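Local atomic coordinates of orotidine 5'-phosphate decarboxylase (Lactobacillus acidophilus, PDB entry 3TFX), a protein that probably catalyses the decarboxylation of orotidine 5'-monophosphate to uridine 5'-monophosphate, the last step of de novo UMP synthesis. Residues M38-F41 / Y42-I46; K21-S24 / K25-D28; K151-H155 / S156-G160; I213-G216 / R217-T220; V161-P165 / L166-K170. One frame throughout, in Å; residues are numbered along the deposited sequence.

Interaction 1 of 5, residues M38-F41 / Y42-I46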
loop_
_atom_site.group_PDB
_atom_site.type_symbol
_atom_site.label_atom_id
_atom_site.label_comp_id
_atom_site.label_asym_id
_atom_site.label_seq_id
_atom_site.Cartn_x
_atom_site.Cartn_y
_atom_site.Cartn_z
HETATM N N MSE A 38 -5.623 -4.677 -3.822
HETATM C CA MSE A 38 -6.486 -3.623 -3.280
HETATM C C MSE A 38 -7.941 -3.736 -3.711
HETATM O O MSE A 38 -8.832 -3.531 -2.903
HETATM C CB MSE A 38 -5.997 -2.259 -3.754
HETATM C CG MSE A 38 -4.881 -1.702 -2.968
HETATM SE SE MSE A 38 -4.346 -0.076 -3.870
HETATM C CE MSE A 38 -2.495 -0.079 -3.231
ATOM N N GLU A 39 -8.157 -4.010 -4.995
ATOM C CA GLU A 39 -9.491 -4.091 -5.574
ATOM C C GLU A 39 -10.424 -4.979 -4.743
ATOM O O GLU A 39 -11.516 -4.539 -4.352
ATOM C CB GLU A 39 -9.433 -4.535 -7.049
ATOM C CG GLU A 39 -10.830 -4.866 -7.650
ATOM C CD GLU A 39 -10.868 -4.869 -9.177
ATOM O OE1 GLU A 39 -9.801 -5.001 -9.821
ATOM O OE2 GLU A 39 -11.977 -4.731 -9.732
ATOM N N LEU A 40 -9.994 -6.206 -4.451
ATOM C CA LEU A 40 -10.801 -7.098 -3.630
ATOM C C LEU A 40 -10.713 -6.813 -2.128
ATOM O O LEU A 40 -11.744 -6.650 -1.461
ATOM C CB LEU A 40 -10.485 -8.578 -3.904
ATOM C CG LEU A 40 -11.312 -9.533 -3.027
ATOM C CD1 LEU A 40 -12.827 -9.428 -3.325
ATOM C CD2 LEU A 40 -10.884 -10.956 -3.161
ATOM N N PHE A 41 -9.495 -6.783 -1.591
ATOM C CA PHE A 41 -9.292 -6.636 -0.150
ATOM C C PHE A 41 -9.948 -5.391 0.465
ATOM O O PHE A 41 -10.548 -5.479 1.541
ATOM C CB PHE A 41 -7.796 -6.724 0.202
ATOM C CG PHE A 41 -7.511 -6.774 1.691
ATOM C CD1 PHE A 41 -7.932 -7.847 2.456
ATOM C CD2 PHE A 41 -6.805 -5.749 2.310
ATOM C CE1 PHE A 41 -7.670 -7.894 3.815
ATOM C CE2 PHE A 41 -6.542 -5.787 3.673
ATOM C CZ PHE A 41 -6.967 -6.860 4.424
ATOM N N TYR A 42 -9.871 -4.249 -0.217
ATOM C CA TYR A 42 -10.474 -3.008 0.303
ATOM C C TYR A 42 -12.013 -2.976 0.201
ATOM O O TYR A 42 -12.659 -2.129 0.844
ATOM C CB TYR A 42 -9.856 -1.757 -0.353
ATOM C CG TYR A 42 -8.401 -1.464 0.022
ATOM C CD1 TYR A 42 -7.669 -2.335 0.839
ATOM C CD2 TYR A 42 -7.751 -0.315 -0.469
ATOM C CE1 TYR A 42 -6.327 -2.055 1.186
ATOM C CE2 TYR A 42 -6.417 -0.025 -0.134
ATOM C CZ TYR A 42 -5.709 -0.910 0.681
ATOM O OH TYR A 42 -4.407 -0.631 1.021
ATOM N N ASN A 43 -12.587 -3.871 -0.615
ATOM C CA ASN A 43 -14.035 -4.123 -0.609
ATOM C C ASN A 43 -14.467 -5.218 0.377
ATOM O O ASN A 43 -15.445 -5.051 1.099
ATOM C CB ASN A 43 -14.544 -4.491 -2.010
ATOM C CG ASN A 43 -14.724 -3.284 -2.901
ATOM O OD1 ASN A 43 -15.575 -2.418 -2.651
ATOM N ND2 ASN A 43 -13.914 -3.211 -3.952
ATOM N N ALA A 44 -13.749 -6.337 0.404
ATOM C CA ALA A 44 -14.195 -7.499 1.187
ATOM C C ALA A 44 -13.633 -7.574 2.624
ATOM O O ALA A 44 -14.338 -7.988 3.550
ATOM C CB ALA A 44 -13.914 -8.793 0.428
ATOM N N GLY A 45 -12.357 -7.215 2.786
ATOM C CA GLY A 45 -11.715 -7.154 4.102
ATOM C C GLY A 45 -11.135 -8.463 4.604
ATOM O O GLY A 45 -11.018 -9.444 3.851
ATOM N N ILE A 46 -10.811 -8.486 5.898
ATOM C CA ILE A 46 -10.021 -9.571 6.482
ATOM C C ILE A 46 -10.763 -10.891 6.678
ATOM O O ILE A 46 -10.156 -11.965 6.533
ATOM C CB ILE A 46 -9.246 -9.129 7.781
ATOM C CG1 ILE A 46 -10.108 -9.215 9.050
ATOM C CG2 ILE A 46 -8.653 -7.722 7.618
ATOM C CD1 ILE A 46 -11.233 -8.238 9.114
#

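Interaction 2 of 5, residues K21-S24 / K25-D28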
loop_
_atom_site.group_PDB
_atom_site.type_symbol
_atom_site.label_atom_id
_atom_site.label_comp_id
_atom_site.label_asym_id
_atom_site.label_seq_id
_atom_site.Cartn_x
_atom_site.Cartn_y
_atom_site.Cartn_z
ATOM N N LYS A 21 -17.492 -17.627 -7.308
ATOM C CA LYS A 21 -17.755 -18.267 -8.588
ATOM C C LYS A 21 -16.486 -18.693 -9.354
ATOM O O LYS A 21 -16.402 -19.839 -9.819
ATOM C CB LYS A 21 -18.667 -17.393 -9.458
ATOM C CG LYS A 21 -18.918 -17.973 -10.862
ATOM C CD LYS A 21 -20.406 -18.073 -11.188
ATOM C CE LYS A 21 -20.896 -16.853 -11.960
ATOM N NZ LYS A 21 -22.222 -17.124 -12.609
ATOM N N ILE A 22 -15.505 -17.803 -9.496
ATOM C CA ILE A 22 -14.247 -18.213 -10.141
ATOM C C ILE A 22 -13.542 -19.310 -9.354
ATOM O O ILE A 22 -13.051 -20.266 -9.942
ATOM C CB ILE A 22 -13.275 -17.027 -10.515
ATOM C CG1 ILE A 22 -12.087 -17.542 -11.321
ATOM C CG2 ILE A 22 -12.781 -16.249 -9.283
ATOM C CD1 ILE A 22 -12.475 -18.160 -12.661
ATOM N N LEU A 23 -13.530 -19.187 -8.027
ATOM C CA LEU A 23 -12.905 -20.178 -7.149
ATOM C C LEU A 23 -13.519 -21.567 -7.292
ATOM O O LEU A 23 -12.797 -22.573 -7.302
ATOM C CB LEU A 23 -12.969 -19.721 -5.692
ATOM C CG LEU A 23 -11.761 -19.069 -5.006
ATOM C CD1 LEU A 23 -10.953 -18.213 -5.937
ATOM C CD2 LEU A 23 -12.211 -18.263 -3.814
ATOM N N SER A 24 -14.846 -21.630 -7.411
ATOM C CA SER A 24 -15.543 -22.906 -7.613
ATOM C C SER A 24 -15.093 -23.637 -8.886
ATOM O O SER A 24 -15.311 -24.844 -9.035
ATOM C CB SER A 24 -17.049 -22.688 -7.646
ATOM O OG SER A 24 -17.441 -22.144 -8.896
ATOM N N LYS A 25 -14.447 -22.909 -9.790
ATOM C CA LYS A 25 -13.992 -23.484 -11.050
ATOM C C LYS A 25 -12.495 -23.771 -11.112
ATOM O O LYS A 25 -12.003 -24.147 -12.166
ATOM C CB LYS A 25 -14.355 -22.550 -12.203
ATOM C CG LYS A 25 -15.849 -22.350 -12.393
ATOM C CD LYS A 25 -16.084 -21.350 -13.507
ATOM C CE LYS A 25 -17.521 -20.906 -13.563
ATOM N NZ LYS A 25 -17.620 -19.673 -14.389
ATOM N N LEU A 26 -11.767 -23.581 -10.008
ATOM C CA LEU A 26 -10.306 -23.681 -10.051
ATOM C C LEU A 26 -9.801 -25.011 -9.529
ATOM O O LEU A 26 -8.645 -25.399 -9.767
ATOM C CB LEU A 26 -9.632 -22.505 -9.321
ATOM C CG LEU A 26 -9.813 -21.121 -9.960
ATOM C CD1 LEU A 26 -9.060 -20.049 -9.170
ATOM C CD2 LEU A 26 -9.371 -21.120 -11.413
ATOM N N GLY A 27 -10.673 -25.709 -8.823
ATOM C CA GLY A 27 -10.349 -27.036 -8.320
ATOM C C GLY A 27 -10.466 -27.124 -6.824
ATOM O O GLY A 27 -11.143 -26.314 -6.195
ATOM N N ASP A 28 -9.792 -28.118 -6.255
ATOM C CA ASP A 28 -9.797 -28.332 -4.816
ATOM C C ASP A 28 -8.974 -27.214 -4.185
ATOM O O ASP A 28 -7.905 -26.879 -4.709
ATOM C CB ASP A 28 -9.195 -29.695 -4.479
ATOM C CG ASP A 28 -10.052 -30.870 -4.956
ATOM O OD1 ASP A 28 -11.303 -30.777 -4.934
ATOM O OD2 ASP A 28 -9.468 -31.916 -5.323
HETATM O O HOH W 1 -11.584 -23.940 -5.624
#

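Interaction 3 of 5, residues K151-H155 / S156-G160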
loop_
_atom_site.group_PDB
_atom_site.type_symbol
_atom_site.label_atom_id
_atom_site.label_comp_id
_atom_site.label_asym_id
_atom_site.label_seq_id
_atom_site.Cartn_x
_atom_site.Cartn_y
_atom_site.Cartn_z
ATOM N N LYS A 151 18.691 -6.112 -4.774
ATOM C CA LYS A 151 19.810 -6.491 -3.904
ATOM C C LYS A 151 19.575 -6.032 -2.464
ATOM O O LYS A 151 19.728 -6.814 -1.517
ATOM C CB LYS A 151 21.132 -5.924 -4.421
ATOM C CG LYS A 151 21.728 -6.666 -5.606
ATOM C CD LYS A 151 23.014 -6.028 -6.110
ATOM C CE LYS A 151 24.167 -6.176 -5.113
ATOM N NZ LYS A 151 24.608 -7.601 -4.929
HETATM N N MSE A 152 19.173 -4.771 -2.318
HETATM C CA MSE A 152 18.866 -4.205 -1.013
HETATM C C MSE A 152 17.755 -4.963 -0.300
HETATM O O MSE A 152 17.849 -5.194 0.908
HETATM C CB MSE A 152 18.503 -2.720 -1.120
HETATM C CG MSE A 152 18.349 -2.033 0.245
HETATM SE SE MSE A 152 17.453 -0.301 0.124
HETATM C CE MSE A 152 15.700 -0.910 -0.481
ATOM N N ALA A 153 16.716 -5.341 -1.040
ATOM C CA ALA A 153 15.622 -6.136 -0.480
ATOM C C ALA A 153 16.129 -7.467 0.063
ATOM O O ALA A 153 15.789 -7.847 1.190
ATOM C CB ALA A 153 14.527 -6.373 -1.534
ATOM N N LYS A 154 16.927 -8.172 -0.740
ATOM C CA LYS A 154 17.600 -9.403 -0.287
ATOM C C LYS A 154 18.394 -9.170 1.004
ATOM O O LYS A 154 18.259 -9.929 1.948
ATOM C CB LYS A 154 18.499 -9.991 -1.390
ATOM C CG LYS A 154 19.535 -11.041 -0.950
ATOM C CD LYS A 154 18.901 -12.361 -0.562
ATOM C CE LYS A 154 19.930 -13.439 -0.237
ATOM N NZ LYS A 154 19.244 -14.697 0.220
ATOM N N HIS A 155 19.198 -8.107 1.050
ATOM C CA HIS A 155 19.979 -7.814 2.265
ATOM C C HIS A 155 19.156 -7.276 3.425
ATOM O O HIS A 155 19.678 -7.113 4.521
ATOM C CB HIS A 155 21.148 -6.875 1.967
ATOM C CG HIS A 155 22.137 -7.445 1.002
ATOM N ND1 HIS A 155 22.572 -8.751 1.071
ATOM C CD2 HIS A 155 22.775 -6.890 -0.055
ATOM C CE1 HIS A 155 23.421 -8.984 0.086
ATOM N NE2 HIS A 155 23.571 -7.866 -0.605
ATOM N N SER A 156 17.866 -7.041 3.196
ATOM C CA SER A 156 16.997 -6.488 4.226
ATOM C C SER A 156 15.886 -7.416 4.722
ATOM O O SER A 156 14.911 -6.947 5.305
ATOM C CB SER A 156 16.385 -5.176 3.742
ATOM O OG SER A 156 17.397 -4.281 3.330
ATOM N N GLY A 157 16.013 -8.716 4.480
ATOM C CA GLY A 157 15.000 -9.676 4.934
ATOM C C GLY A 157 13.868 -10.045 3.981
ATOM O O GLY A 157 13.001 -10.841 4.333
ATOM N N ALA A 158 13.851 -9.482 2.779
ATOM C CA ALA A 158 12.847 -9.913 1.791
ATOM C C ALA A 158 13.161 -11.329 1.320
ATOM O O ALA A 158 14.315 -11.698 1.176
ATOM C CB ALA A 158 12.787 -8.965 0.616
ATOM N N ASP A 159 12.128 -12.122 1.079
ATOM C CA ASP A 159 12.319 -13.477 0.578
ATOM C C ASP A 159 12.373 -13.553 -0.945
ATOM O O ASP A 159 12.776 -14.570 -1.512
ATOM C CB ASP A 159 11.218 -14.375 1.108
ATOM C CG ASP A 159 11.184 -14.402 2.611
ATOM O OD1 ASP A 159 12.180 -14.852 3.217
ATOM O OD2 ASP A 159 10.164 -13.973 3.183
ATOM N N GLY A 160 11.962 -12.475 -1.601
ATOM C CA GLY A 160 11.930 -12.457 -3.055
ATOM C C GLY A 160 11.565 -11.101 -3.609
ATOM O O GLY A 160 11.417 -10.139 -2.851
#

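Interaction 4 of 5, residues I213-G216 / R217-T220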
loop_
_atom_site.group_PDB
_atom_site.type_symbol
_atom_site.label_atom_id
_atom_site.label_comp_id
_atom_site.label_asym_id
_atom_site.label_seq_id
_atom_site.Cartn_x
_atom_site.Cartn_y
_atom_site.Cartn_z
ATOM N N ILE A 213 4.957 -18.127 -11.134
ATOM C CA ILE A 213 4.323 -17.253 -12.130
ATOM C C ILE A 213 2.950 -16.849 -11.670
ATOM O O ILE A 213 2.266 -17.630 -11.007
ATOM C CB ILE A 213 4.224 -17.913 -13.546
ATOM C CG1 ILE A 213 3.395 -19.213 -13.494
ATOM C CG2 ILE A 213 5.623 -18.124 -14.108
ATOM C CD1 ILE A 213 3.225 -19.948 -14.824
ATOM N N VAL A 214 2.545 -15.633 -12.016
ATOM C CA VAL A 214 1.143 -15.267 -11.865
ATOM C C VAL A 214 0.397 -15.130 -13.207
ATOM O O VAL A 214 0.877 -14.497 -14.158
ATOM C CB VAL A 214 0.873 -14.145 -10.769
ATOM C CG1 VAL A 214 2.161 -13.475 -10.265
ATOM C CG2 VAL A 214 -0.210 -13.145 -11.185
ATOM N N VAL A 215 -0.742 -15.798 -13.293
ATOM C CA VAL A 215 -1.511 -15.877 -14.534
ATOM C C VAL A 215 -2.904 -15.346 -14.224
ATOM O O VAL A 215 -3.471 -15.676 -13.178
ATOM C CB VAL A 215 -1.573 -17.345 -15.090
ATOM C CG1 VAL A 215 -2.305 -17.404 -16.438
ATOM C CG2 VAL A 215 -0.160 -17.933 -15.239
ATOM N N GLY A 216 -3.420 -14.497 -15.116
ATOM C CA GLY A 216 -4.763 -13.921 -14.998
ATOM C C GLY A 216 -5.760 -14.493 -15.997
ATOM O O GLY A 216 -6.110 -15.678 -15.926
ATOM N N ARG A 217 -6.189 -13.659 -16.942
ATOM C CA ARG A 217 -7.256 -14.010 -17.915
ATOM C C ARG A 217 -7.089 -15.340 -18.651
ATOM O O ARG A 217 -8.086 -16.019 -18.895
ATOM C CB ARG A 217 -7.484 -12.870 -18.923
ATOM C CG ARG A 217 -7.844 -11.561 -18.246
ATOM C CD ARG A 217 -8.055 -10.399 -19.200
ATOM N NE ARG A 217 -8.374 -9.202 -18.421
ATOM C CZ ARG A 217 -8.528 -7.973 -18.911
ATOM N NH1 ARG A 217 -8.414 -7.736 -20.214
ATOM N NH2 ARG A 217 -8.809 -6.977 -18.082
ATOM N N PRO A 218 -5.840 -15.724 -19.004
ATOM C CA PRO A 218 -5.656 -17.044 -19.617
ATOM C C PRO A 218 -6.313 -18.161 -18.821
ATOM O O PRO A 218 -6.705 -19.165 -19.396
ATOM C CB PRO A 218 -4.136 -17.213 -19.636
ATOM C CG PRO A 218 -3.619 -15.823 -19.791
ATOM C CD PRO A 218 -4.609 -14.908 -19.095
ATOM N N ILE A 219 -6.454 -17.972 -17.516
ATOM C CA ILE A 219 -7.122 -18.946 -16.674
ATOM C C ILE A 219 -8.546 -18.530 -16.296
ATOM O O ILE A 219 -9.480 -19.300 -16.486
ATOM C CB ILE A 219 -6.327 -19.255 -15.381
ATOM C CG1 ILE A 219 -4.985 -19.940 -15.696
ATOM C CG2 ILE A 219 -7.164 -20.130 -14.446
ATOM C CD1 ILE A 219 -3.998 -20.009 -14.475
ATOM N N THR A 220 -8.709 -17.311 -15.783
ATOM C CA THR A 220 -9.969 -16.896 -15.188
ATOM C C THR A 220 -11.067 -16.693 -16.227
ATOM O O THR A 220 -12.232 -16.688 -15.883
ATOM C CB THR A 220 -9.813 -15.586 -14.384
ATOM O OG1 THR A 220 -9.346 -14.550 -15.254
ATOM C CG2 THR A 220 -8.826 -15.771 -13.236
#

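Interaction 5 of 5, residues V161-P165 / L166-K170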
loop_
_atom_site.group_PDB
_atom_site.type_symbol
_atom_site.label_atom_id
_atom_site.label_comp_id
_atom_site.label_asym_id
_atom_site.label_seq_id
_atom_site.Cartn_x
_atom_site.Cartn_y
_atom_site.Cartn_z
ATOM N N VAL A 161 11.474 -11.025 -4.942
ATOM C CA VAL A 161 11.034 -9.819 -5.634
ATOM C C VAL A 161 9.976 -10.139 -6.705
ATOM O O VAL A 161 9.911 -11.248 -7.225
ATOM C CB VAL A 161 12.194 -9.105 -6.357
ATOM C CG1 VAL A 161 13.060 -8.360 -5.376
ATOM C CG2 VAL A 161 12.999 -10.107 -7.222
ATOM N N ILE A 162 9.171 -9.140 -7.041
ATOM C CA ILE A 162 8.343 -9.191 -8.228
ATOM C C ILE A 162 9.183 -8.610 -9.352
ATOM O O ILE A 162 9.639 -7.478 -9.249
ATOM C CB ILE A 162 7.071 -8.320 -8.066
ATOM C CG1 ILE A 162 6.352 -8.605 -6.730
ATOM C CG2 ILE A 162 6.180 -8.396 -9.348
ATOM C CD1 ILE A 162 5.876 -10.036 -6.509
ATOM N N CYS A 163 9.382 -9.379 -10.424
ATOM C CA CYS A 163 10.116 -8.906 -11.587
ATOM C C CYS A 163 9.483 -9.467 -12.846
ATOM O O CYS A 163 8.648 -10.350 -12.776
ATOM C CB CYS A 163 11.595 -9.317 -11.507
ATOM S SG CYS A 163 11.882 -11.120 -11.434
ATOM N N SER A 164 9.878 -8.943 -14.000
ATOM C CA SER A 164 9.411 -9.472 -15.269
ATOM C C SER A 164 10.213 -10.737 -15.586
ATOM O O SER A 164 11.357 -10.866 -15.147
ATOM C CB SER A 164 9.627 -8.453 -16.381
ATOM O OG SER A 164 10.817 -8.770 -17.063
ATOM N N PRO A 165 9.617 -11.677 -16.339
ATOM C CA PRO A 165 10.329 -12.884 -16.757
ATOM C C PRO A 165 11.735 -12.609 -17.318
ATOM O O PRO A 165 12.677 -13.345 -17.011
ATOM C CB PRO A 165 9.418 -13.479 -17.845
ATOM C CG PRO A 165 8.202 -12.554 -17.942
ATOM C CD PRO A 165 8.190 -11.732 -16.705
ATOM N N LEU A 166 11.870 -11.546 -18.104
ATOM C CA LEU A 166 13.138 -11.191 -18.740
ATOM C C LEU A 166 14.200 -10.683 -17.775
ATOM O O LEU A 166 15.396 -10.758 -18.073
ATOM C CB LEU A 166 12.912 -10.125 -19.812
ATOM C CG LEU A 166 12.417 -10.524 -21.208
ATOM C CD1 LEU A 166 11.856 -9.309 -21.920
ATOM C CD2 LEU A 166 13.548 -11.135 -22.028
ATOM N N GLU A 167 13.766 -10.154 -16.632
ATOM C CA GLU A 167 14.677 -9.595 -15.640
ATOM C C GLU A 167 15.341 -10.668 -14.774
ATOM O O GLU A 167 16.353 -10.401 -14.136
ATOM C CB GLU A 167 13.948 -8.582 -14.741
ATOM C CG GLU A 167 13.662 -7.241 -15.413
ATOM C CD GLU A 167 12.696 -6.347 -14.618
ATOM O OE1 GLU A 167 11.897 -6.859 -13.805
ATOM O OE2 GLU A 167 12.724 -5.119 -14.827
ATOM N N VAL A 168 14.768 -11.871 -14.748
ATOM C CA VAL A 168 15.206 -12.889 -13.790
ATOM C C VAL A 168 16.716 -13.123 -13.869
ATOM O O VAL A 168 17.377 -13.145 -12.833
ATOM C CB VAL A 168 14.413 -14.226 -13.899
ATOM C CG1 VAL A 168 14.900 -15.249 -12.850
ATOM C CG2 VAL A 168 12.928 -13.980 -13.730
ATOM N N LYS A 169 17.253 -13.227 -15.090
ATOM C CA LYS A 169 18.658 -13.597 -15.277
ATOM C C LYS A 169 19.623 -12.613 -14.621
ATOM O O LYS A 169 20.506 -13.032 -13.886
ATOM C CB LYS A 169 19.012 -13.858 -16.756
ATOM C CG LYS A 169 18.037 -14.823 -17.473
ATOM C CD LYS A 169 18.754 -15.922 -18.276
ATOM C CE LYS A 169 17.757 -16.723 -19.095
ATOM N NZ LYS A 169 18.091 -18.173 -19.128
ATOM N N LYS A 170 19.454 -11.317 -14.872
ATOM C CA LYS A 170 20.293 -10.299 -14.213
ATOM C C LYS A 170 20.129 -10.326 -12.691
ATOM O O LYS A 170 21.116 -10.273 -11.966
ATOM C CB LYS A 170 19.993 -8.880 -14.712
ATOM C CG LYS A 170 20.358 -8.599 -16.160
ATOM C CD LYS A 170 19.739 -7.264 -16.642
ATOM C CE LYS A 170 18.183 -7.274 -16.622
ATOM N NZ LYS A 170 17.574 -5.975 -17.041
#

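Interaction 1 of 5, residues M38-F41 / Y42-I46
Tyr42 offers one ring face to Met38 CG, one turn earlier on the short helix 38-44 of this TIM barrel. The methylene sits 4.0 Å from the ring centroid, a CH-pi contact displaced toward the rim, and the selenium of this selenomethionine completes a Met-aromatic contact from an oblique position. Tyr42 reaches this place because its CG stands anti to its own carbonyl carbon (chi1 -69°), which sends the ring back alongside the Met38 chain. Phe41 CD2 comes to the edge of the Tyr42 ring, near its plane, 3.8 Å from Tyr42 CD1. This is the densely filled part, and it illustrates how a helix surface can serve a dimer: the hydroxyl of Tyr42 is hydrogen-bonded to that of Tyr42 of the second subunit. A leucine at Tyr42 would probably leave Met38 CG without its aromatic face and the partner hydroxyl without its mate. Phe41, packed on Leu61 and Leu63 of strand 58-65, also meets Ile46 CG2 with its CZ at 3.7 Å. The other flank is looser. The partly exposed Glu39 points away from residues 42-46 and packs on Asp14 and on Asn74 of the second subunit, and Leu40 CD1 brushes Ala44 CB at 4.0 Å. Asn43 folds its amide back along the helix, while its OD1 takes a bond from Lys81 of the second subunit. Asn43 ND2 meets Glu39 O at 2.8 Å, nearly along the C=O axis, with that oxygen 15° out of the Asn43 amide plane.

Interaction 2 of 5, residues K21-S24 / K25-D28
Leu26 folds back over the last turn of helix 16-24, a worked example of a helix ending at a glycine of positive phi on the outer layer of a TIM barrel. Its CG stands only 3.3 Å from Ile22 O, and its CD1 meets Leu23 CD1 at 4.2 Å, covering a backbone oxygen and an apolar neighbour. The backbone beneath tightens as it leaves the helix: Lys25 N bonds to Ile22 O at 3.0 Å and Leu26 N to Leu23 O at 3.1 Å, each three residues back and with the donor well above the carbonyl plane. On the exposed flank, Lys25 stretches out beside Lys21, its CG 3.6 Å from Lys21 O; the two NZ atoms are 5.6 Å apart, where like charges would probably repel mildly. Further out, Leu23 and Leu26 both rest on Val34 of strand 33-36, and Leu26 also reaches Ile219. Cut back to alanine, this position is likely to leave a gap between Leu23, Val34 and Ile219 and to uncover Ile22 O. Gly27 turns the chain with positive phi (122°), where a side chain would jam against the preceding carbonyl; a water lies a very short 2.5 Å from both Leu23 O and Gly27 O. Ser24 OG, lying between its backbone N and carbonyl carbon (chi1 77°), reaches back to donate to Lys21 O at 2.7 Å.

Interaction 3 of 5, residues K151-H155 / S156-G160
Ser156 OG donates to Met152 O at 2.6 Å, a short side-chain bond to the carbonyl four residues earlier. OG stands anti to its own carbonyl carbon (chi1 -54°), which swings it back beside the last turn of helix 142-155; the donor approaches about 34° out of the Met152 carbonyl plane. The same oxygen of Ser156 is also hydrogen-bonded to Ser95 OG, which ties this turn to the start of helix 95-108.

Backbone bonds gather on Ala153 O. Ser156 N and Ala158 N both reach it at 3.0 Å, from opposite faces of the carbonyl plane. The wider of the two loops, from Ala158 N back to Ala153 O, spans the same number of residues as the 6→1 bond of a Schellman motif, but the companion pair, Gly157 N and Lys154 O, is 3.6 Å apart, so the motif is incomplete. As in that motif, a glycine precedes the donor: Gly157 has positive phi (92°), at angles where a side chain would jam against the carbonyl of Ser156. The chain is thereby reversed from the helix into strand 160-162 of the barrel.

Apolar packing follows the backbone. Ala158 points its methyl back at the helix, with CB 3.8 Å from Ala153 CB. Behind the pair, Ala153 lies on Ala120 of strand 117-121, and Ala158 on Ile98 of helix 95-108. Ala158 CB also nears the polar Ala153 O, at 3.3 Å.

Interaction 4 of 5, residues I213-G216 / R217-T220
The end of the eighth barrel strand turns straight into the short helix 217-220, where many phosphate-binding TIM barrels hold a substrate phosphate, probably so here; Gly216 and Arg217 are both predicted to bind the substrate. Gly216 occupies the N-cap position, and its carbonyl receives the amides three and four residues on: Ile219 N at 2.8 Å and Thr220 N at 3.1 Å, reaching the oxygen from opposite faces of its plane. With two bonds on one oxygen, the peptide after Gly216 is firmly oriented.

The apolar partner of this corner is Val215. Its CG1, anti to its backbone N (chi1 -176°), touches Pro218 CB at 3.7 Å, while its CB meets Ile219 CD1 at the same separation. Ile219 crosses the valine at about a right angle with its delta methyl, whereas Pro218 slants across it with the ring. One branched residue thus has its neighbours three and four positions ahead folded over it. Arg217 takes little part in this packing; its chain runs straight from CG to NE, extended beyond the turn.

Around the corner, Val215 pairs through its backbone with Ile8 and Ala10 of strand 7-10, which closes the barrel. Ile219 touches Val9 of that strand and Tyr229 and Ile232 of helix 225-236, and Pro218 leans on Arg187 and Pro188 of the loop after strand 180-183.

Interaction 5 of 5, residues V161-P165 / L166-K170
Leu166, first after the proline, sets its CB 3.7 Å from Ser164 OG as the chain rounds the corner between strand 160-162 and helix 168-175 in a beta-alpha-beta unit of the barrel. Its isobutyl end leads off from the corner.

Glu167 carries most of the contact. Its amide bonds to Ser164 O at 2.9 Å and also to Ser164 OG at 3.3 Å, while its carboxylate returns the favour: OE1 accepts Ser164 N at 2.9 Å through an almost straight bond (171°), although the nitrogen comes from above the carboxylate plane. These reciprocal bonds between a serine and the glutamate three residues on make a capping box. The carboxylate arrives there on an extended chain whose CG stands anti to the carbonyl carbon (chi1 -75°), and on the way OE1 passes 3.4 Å from Cys163 CB.

Val168 next turns CG2 down onto Pro165 O at 3.4 Å and onto Cys163 SG at 3.8 Å; its amide makes a weak bond with that same proline oxygen. The valine also rests on Thr183 of strand 180-183, as Pro165 does.

In chemical terms, one serine uses its amide, its hydroxyl and its carbonyl on the same glutamate, so the Glu167 amide, at the start of the helix, finds acceptors within the turn. The glutamate's negative charge, placed at this end, would probably also suit the helix dipole.

Interactions 2 and 4 touch directly, Ile22 CD1 lying 3.5 Å from Thr220 O and Leu26 CD2 3.9 Å from Ile219 CG2, so the turn after helix 16-24 backs the corner that holds Gly216 and Arg217. Interaction 3 leads into strand 160-162 and interaction 5 leads out of it. Interaction 5 comes within about 6 Å of interaction 4 at the nearest atoms, and its Ser164 side chain is about 6 Å from that of Thr125, predicted to bind substrate. Interaction 1 touches none of the others; its nearest is interaction 2, about 7 Å away between nearest atoms, and it joins the dimer interface to Leu63 and Asp12 of the predicted substrate site.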